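Local coordinates for THB11 (PDB 6TD7), which binds heme and probably oxygen through this globin domain of a longer protein, a truncated hemoglobin with a proposed link to nitrite reduction, at residues F90-M99 and M120-F131. Residues are numbered along the deposited sequence; the frame is centred on the assembly and turned at random. Where two conformers were deposited one is given.
With HEM (protoporphyrin IX containing Fe), chain B.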
loop_
_atom_site.group_PDB
_atom_site.type_symbol
_atom_site.label_atom_id
_atom_site.label_comp_id
_atom_site.label_asym_id
_atom_site.label_seq_id
_atom_site.Cartn_x
_atom_site.Cartn_y
_atom_site.Cartn_z
ATOM N N PHE A 90 -7.924 7.922 -11.159
ATOM C CA PHE A 90 -7.664 6.958 -10.092
ATOM C C PHE A 90 -8.865 6.877 -9.158
ATOM O O PHE A 90 -9.310 7.890 -8.613
ATOM C CB PHE A 90 -6.411 7.380 -9.322
ATOM C CG PHE A 90 -5.893 6.349 -8.354
ATOM C CD1 PHE A 90 -5.518 5.089 -8.792
ATOM C CD2 PHE A 90 -5.733 6.660 -7.010
ATOM C CE1 PHE A 90 -5.027 4.153 -7.908
ATOM C CE2 PHE A 90 -5.235 5.728 -6.120
ATOM C CZ PHE A 90 -4.879 4.474 -6.570
ATOM N N SER A 91 -9.378 5.667 -8.974
ATOM C CA SER A 91 -10.684 5.436 -8.379
ATOM C C SER A 91 -10.602 4.469 -7.215
ATOM O O SER A 91 -9.622 3.731 -7.069
ATOM C CB SER A 91 -11.656 4.875 -9.432
ATOM O OG SER A 91 -11.254 3.575 -9.831
ATOM N N PRO A 92 -11.629 4.443 -6.362
ATOM C CA PRO A 92 -11.655 3.440 -5.287
ATOM C C PRO A 92 -11.482 2.016 -5.786
ATOM O O PRO A 92 -10.879 1.185 -5.095
ATOM C CB PRO A 92 -13.038 3.653 -4.656
ATOM C CG PRO A 92 -13.357 5.075 -4.933
ATOM C CD PRO A 92 -12.752 5.393 -6.268
ATOM N N GLU A 93 -11.998 1.712 -6.977
ATOM C CA GLU A 93 -11.841 0.371 -7.524
ATOM C C GLU A 93 -10.389 0.069 -7.872
ATOM O O GLU A 93 -9.959 -1.082 -7.747
ATOM C CB GLU A 93 -12.744 0.205 -8.743
ATOM C CG GLU A 93 -14.223 0.285 -8.407
ATOM C CD GLU A 93 -14.826 1.644 -8.716
ATOM O OE1 GLU A 93 -15.945 1.675 -9.270
ATOM O OE2 GLU A 93 -14.183 2.676 -8.420
ATOM N N ASP A 94 -9.612 1.074 -8.293
ATOM C CA ASP A 94 -8.185 0.848 -8.510
ATOM C C ASP A 94 -7.474 0.578 -7.187
ATOM O O ASP A 94 -6.593 -0.284 -7.111
ATOM C CB ASP A 94 -7.552 2.046 -9.223
ATOM C CG ASP A 94 -8.162 2.308 -10.591
ATOM O OD1 ASP A 94 -8.331 1.345 -11.369
ATOM O OD2 ASP A 94 -8.463 3.486 -10.886
ATOM N N PHE A 95 -7.870 1.287 -6.126
ATOM C CA PHE A 95 -7.269 1.045 -4.820
ATOM C C PHE A 95 -7.582 -0.361 -4.318
ATOM O O PHE A 95 -6.725 -1.013 -3.709
ATOM C CB PHE A 95 -7.747 2.094 -3.813
ATOM C CG PHE A 95 -6.902 2.160 -2.569
ATOM C CD1 PHE A 95 -5.633 2.712 -2.609
ATOM C CD2 PHE A 95 -7.369 1.666 -1.365
ATOM C CE1 PHE A 95 -4.846 2.769 -1.472
ATOM C CE2 PHE A 95 -6.583 1.724 -0.223
ATOM C CZ PHE A 95 -5.324 2.274 -0.278
ATOM N N ASP A 96 -8.805 -0.847 -4.557
ATOM C CA ASP A 96 -9.135 -2.223 -4.198
ATOM C C ASP A 96 -8.162 -3.201 -4.848
ATOM O O ASP A 96 -7.676 -4.139 -4.207
ATOM C CB ASP A 96 -10.567 -2.561 -4.621
ATOM C CG ASP A 96 -11.625 -1.850 -3.792
ATOM O OD1 ASP A 96 -11.329 -1.371 -2.674
ATOM O OD2 ASP A 96 -12.779 -1.799 -4.267
ATOM N N LEU A 97 -7.876 -3.003 -6.134
ATOM C CA LEU A 97 -6.938 -3.882 -6.828
ATOM C C LEU A 97 -5.561 -3.826 -6.178
ATOM O O LEU A 97 -4.912 -4.863 -5.989
ATOM C CB LEU A 97 -6.880 -3.483 -8.299
ATOM C CG LEU A 97 -6.315 -4.429 -9.353
ATOM C CD1 LEU A 97 -6.759 -5.866 -9.148
ATOM C CD2 LEU A 97 -6.762 -3.917 -10.717
ATOM N N GLY A 98 -5.099 -2.626 -5.829
ATOM C CA GLY A 98 -3.850 -2.513 -5.097
ATOM C C GLY A 98 -3.860 -3.303 -3.803
ATOM O O GLY A 98 -2.881 -3.973 -3.467
ATOM N N MET A 99 -4.962 -3.235 -3.052
ATOM C CA MET A 99 -5.029 -3.980 -1.798
ATOM C C MET A 99 -5.059 -5.485 -2.047
ATOM O O MET A 99 -4.447 -6.255 -1.298
ATOM C CB MET A 99 -6.237 -3.522 -0.976
ATOM C CG MET A 99 -5.889 -2.333 -0.072
ATOM S SD MET A 99 -7.252 -1.634 0.891
ATOM C CE MET A 99 -8.569 -1.585 -0.322
ATOM N N MET A 120 -4.111 -5.992 6.624
ATOM C CA MET A 120 -5.074 -5.348 5.732
ATOM C C MET A 120 -6.071 -4.488 6.506
ATOM O O MET A 120 -6.546 -3.477 5.975
ATOM C CB MET A 120 -5.810 -6.387 4.885
ATOM C CG MET A 120 -4.911 -7.201 3.960
ATOM S SD MET A 120 -3.652 -6.235 3.100
ATOM C CE MET A 120 -4.690 -5.172 2.099
ATOM N N ARG A 121 -6.403 -4.851 7.749
ATOM C CA ARG A 121 -7.297 -4.003 8.534
ATOM C C ARG A 121 -6.642 -2.670 8.874
ATOM O O ARG A 121 -7.328 -1.646 8.956
ATOM C CB ARG A 121 -7.739 -4.719 9.811
ATOM C CG ARG A 121 -8.948 -5.625 9.608
ATOM C CD ARG A 121 -9.504 -6.174 10.929
ATOM N NE ARG A 121 -8.502 -6.950 11.650
ATOM C CZ ARG A 121 -8.272 -8.246 11.464
ATOM N NH1 ARG A 121 -8.975 -8.943 10.580
ATOM N NH2 ARG A 121 -7.323 -8.845 12.168
ATOM N N ARG A 122 -5.322 -2.659 9.068
ATOM C CA ARG A 122 -4.623 -1.407 9.318
ATOM C C ARG A 122 -4.596 -0.522 8.079
ATOM O O ARG A 122 -4.582 0.709 8.192
ATOM C CB ARG A 122 -3.194 -1.690 9.765
ATOM C CG ARG A 122 -2.974 -1.603 11.246
ATOM C CD ARG A 122 -1.490 -1.539 11.552
ATOM N NE ARG A 122 -1.198 -0.465 12.491
ATOM C CZ ARG A 122 -0.029 -0.298 13.094
ATOM N NH1 ARG A 122 0.971 -1.142 12.860
ATOM N NH2 ARG A 122 0.131 0.713 13.938
ATOM N N MET A 123 -4.594 -1.139 6.900
ATOM C CA MET A 123 -4.500 -0.405 5.647
ATOM C C MET A 123 -5.857 0.089 5.171
ATOM O O MET A 123 -5.928 1.090 4.450
ATOM C CB MET A 123 -3.881 -1.302 4.579
ATOM C CG MET A 123 -3.558 -0.591 3.288
ATOM S SD MET A 123 -2.968 -1.729 2.026
ATOM C CE MET A 123 -1.524 -2.422 2.824
ATOM N N LEU A 124 -6.930 -0.597 5.560
ATOM C CA LEU A 124 -8.244 -0.283 5.012
ATOM C C LEU A 124 -8.649 1.170 5.210
ATOM O O LEU A 124 -9.173 1.769 4.256
ATOM C CB LEU A 124 -9.295 -1.216 5.625
ATOM C CG LEU A 124 -10.744 -0.908 5.248
ATOM C CD1 LEU A 124 -10.913 -0.859 3.738
ATOM C CD2 LEU A 124 -11.673 -1.948 5.860
ATOM N N PRO A 125 -8.459 1.788 6.375
ATOM C CA PRO A 125 -8.872 3.190 6.530
ATOM C C PRO A 125 -8.290 4.118 5.467
ATOM O O PRO A 125 -8.864 5.178 5.193
ATOM C CB PRO A 125 -8.364 3.549 7.934
ATOM C CG PRO A 125 -8.278 2.232 8.656
ATOM C CD PRO A 125 -7.864 1.240 7.610
ATOM N N TYR A 126 -7.173 3.745 4.849
ATOM C CA TYR A 126 -6.520 4.662 3.918
ATOM C C TYR A 126 -7.179 4.674 2.556
ATOM O O TYR A 126 -6.879 5.567 1.756
ATOM C CB TYR A 126 -5.029 4.335 3.857
ATOM C CG TYR A 126 -4.453 4.824 5.148
ATOM C CD1 TYR A 126 -4.111 6.155 5.302
ATOM C CD2 TYR A 126 -4.378 3.991 6.253
ATOM C CE1 TYR A 126 -3.651 6.631 6.500
ATOM C CE2 TYR A 126 -3.917 4.459 7.460
ATOM C CZ TYR A 126 -3.556 5.781 7.575
ATOM O OH TYR A 126 -3.097 6.270 8.770
ATOM N N LYS A 127 -8.117 3.764 2.299
ATOM C CA LYS A 127 -8.975 3.923 1.133
ATOM C C LYS A 127 -9.862 5.154 1.286
ATOM O O LYS A 127 -9.876 6.031 0.417
ATOM C CB LYS A 127 -9.819 2.672 0.921
ATOM C CG LYS A 127 -10.724 2.770 -0.282
ATOM C CD LYS A 127 -11.581 1.529 -0.420
ATOM C CE LYS A 127 -12.536 1.664 -1.585
ATOM N NZ LYS A 127 -13.318 0.414 -1.782
ATOM N N ASP A 128 -10.600 5.244 2.398
ATOM C CA ASP A 128 -11.405 6.434 2.661
ATOM C C ASP A 128 -10.545 7.694 2.731
ATOM O O ASP A 128 -10.974 8.772 2.306
ATOM C CB ASP A 128 -12.187 6.252 3.965
ATOM C CG ASP A 128 -13.422 5.383 3.796
ATOM O OD1 ASP A 128 -13.781 5.048 2.647
ATOM O OD2 ASP A 128 -14.042 5.047 4.825
ATOM N N ALA A 129 -9.328 7.581 3.271
ATOM C CA ALA A 129 -8.459 8.749 3.351
ATOM C C ALA A 129 -8.130 9.286 1.965
ATOM O O ALA A 129 -8.155 10.502 1.739
ATOM C CB ALA A 129 -7.172 8.405 4.101
ATOM N N ILE A 130 -7.824 8.395 1.022
ATOM C CA ILE A 130 -7.398 8.830 -0.304
ATOM C C ILE A 130 -8.545 9.500 -1.056
ATOM O O ILE A 130 -8.338 10.500 -1.755
ATOM C CB ILE A 130 -6.824 7.638 -1.092
ATOM C CG1 ILE A 130 -5.422 7.299 -0.575
ATOM C CG2 ILE A 130 -6.792 7.952 -2.577
ATOM C CD1 ILE A 130 -4.882 5.985 -1.072
ATOM N N PHE A 131 -9.763 8.972 -0.936
ATOM C CA PHE A 131 -10.843 9.336 -1.846
ATOM C C PHE A 131 -11.921 10.217 -1.233
ATOM O O PHE A 131 -12.859 10.598 -1.941
ATOM C CB PHE A 131 -11.479 8.061 -2.422
ATOM C CG PHE A 131 -10.529 7.257 -3.253
ATOM C CD1 PHE A 131 -10.181 7.681 -4.525
ATOM C CD2 PHE A 131 -9.953 6.101 -2.755
ATOM C CE1 PHE A 131 -9.286 6.957 -5.291
ATOM C CE2 PHE A 131 -9.059 5.375 -3.517
ATOM C CZ PHE A 131 -8.725 5.804 -4.786
HETATM C CHA HEM B . 2.237 7.533 -3.178
HETATM C CHB HEM B . -0.063 5.545 -6.995
HETATM C CHC HEM B . -1.981 2.056 -4.210
HETATM C CHD HEM B . -0.060 4.303 -0.292
HETATM C C1A HEM B . 1.818 7.292 -4.475
HETATM C C2A HEM B . 2.216 7.984 -5.692
HETATM C C3A HEM B . 1.572 7.416 -6.718
HETATM C C4A HEM B . 0.743 6.350 -6.212
HETATM C CMA HEM B . 1.681 7.808 -8.206
HETATM C CAA HEM B . 3.219 9.153 -5.835
HETATM C CBA HEM B . 2.853 10.341 -4.962
HETATM C CGA HEM B . 4.003 11.321 -4.956
HETATM O O1A HEM B . 3.768 12.494 -4.566
HETATM O O2A HEM B . 5.145 10.941 -5.331
HETATM C C1B HEM B . -0.727 4.405 -6.587
HETATM C C2B HEM B . -1.406 3.466 -7.455
HETATM C C3B HEM B . -1.947 2.505 -6.700
HETATM C C4B HEM B . -1.626 2.792 -5.317
HETATM C CMB HEM B . -1.498 3.570 -8.992
HETATM C CAB HEM B . -2.756 1.305 -7.240
HETATM C CBB HEM B . -3.517 0.549 -6.447
HETATM C C1C HEM B . -1.592 2.375 -2.926
HETATM C C2C HEM B . -1.894 1.568 -1.776
HETATM C C3C HEM B . -1.396 2.172 -0.699
HETATM C C4C HEM B . -0.714 3.390 -1.110
HETATM C CMC HEM B . -2.700 0.250 -1.798
HETATM C CAC HEM B . -1.527 1.602 0.724
HETATM C CBC HEM B . -1.692 2.435 1.752
HETATM C C1D HEM B . 0.793 5.301 -0.739
HETATM C C2D HEM B . 1.759 6.023 0.062
HETATM C C3D HEM B . 2.379 6.910 -0.728
HETATM C C4D HEM B . 1.854 6.785 -2.071
HETATM C CMD HEM B . 2.001 5.792 1.569
HETATM C CAD HEM B . 3.508 7.874 -0.328
HETATM C CBD HEM B . 3.020 9.172 0.284
HETATM C CGD HEM B . 4.291 9.847 0.722
HETATM O O1D HEM B . 4.640 9.749 1.928
HETATM O O2D HEM B . 4.971 10.450 -0.148
HETATM N NA HEM B . 0.916 6.303 -4.839
HETATM N NB HEM B . -0.878 3.960 -5.286
HETATM N NC HEM B . -0.859 3.478 -2.489
HETATM N ND HEM B . 0.884 5.795 -2.031
HETATM FE FE HEM B . 0.050 4.887 -3.622
#
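Phe95 and Phe131 meet where helix 92-99 and helix 125-131 of this truncated-hemoglobin fold run roughly antiparallel (149°), their axes 10.4 Å apart, beside the heme. Phe95 CB lies at the edge of the Phe131 ring, 3.5 Å from CE2. Pro92 lies over one face of that ring, a CH-pi contact with CD 4.0 Å from the centroid; Ile130 CG2 sits over the centre of the opposite face. At the neighbouring CZ, the ring comes 3.7 Å from Phe90 CE2, the planes oblique at 36°. With an alanine at Phe131, Pro92 is likely to lose its CH-pi partner and a gap to open beside Phe90 and Phe95. The Phe95 ring, with CG anti to the backbone N (chi1 -164°), reaches the porphyrin, CE1 3.2 Å from HEM C2C. Ile130 also touches His81, the axial ligand of the heme iron. Met99 CG packs 3.6 Å from Met123 SD. On the outer side, extended Lys127 passes the Phe95 ring, and its NZ meets Asp96 OD1 on the syn side, a 2.8 Å salt bridge. In the second shell, a capping box starts the helix: Ser91 N donates to Asp94 OD2 (3.0 Å), the return bond from Asp94 N to Ser91 OG being weak.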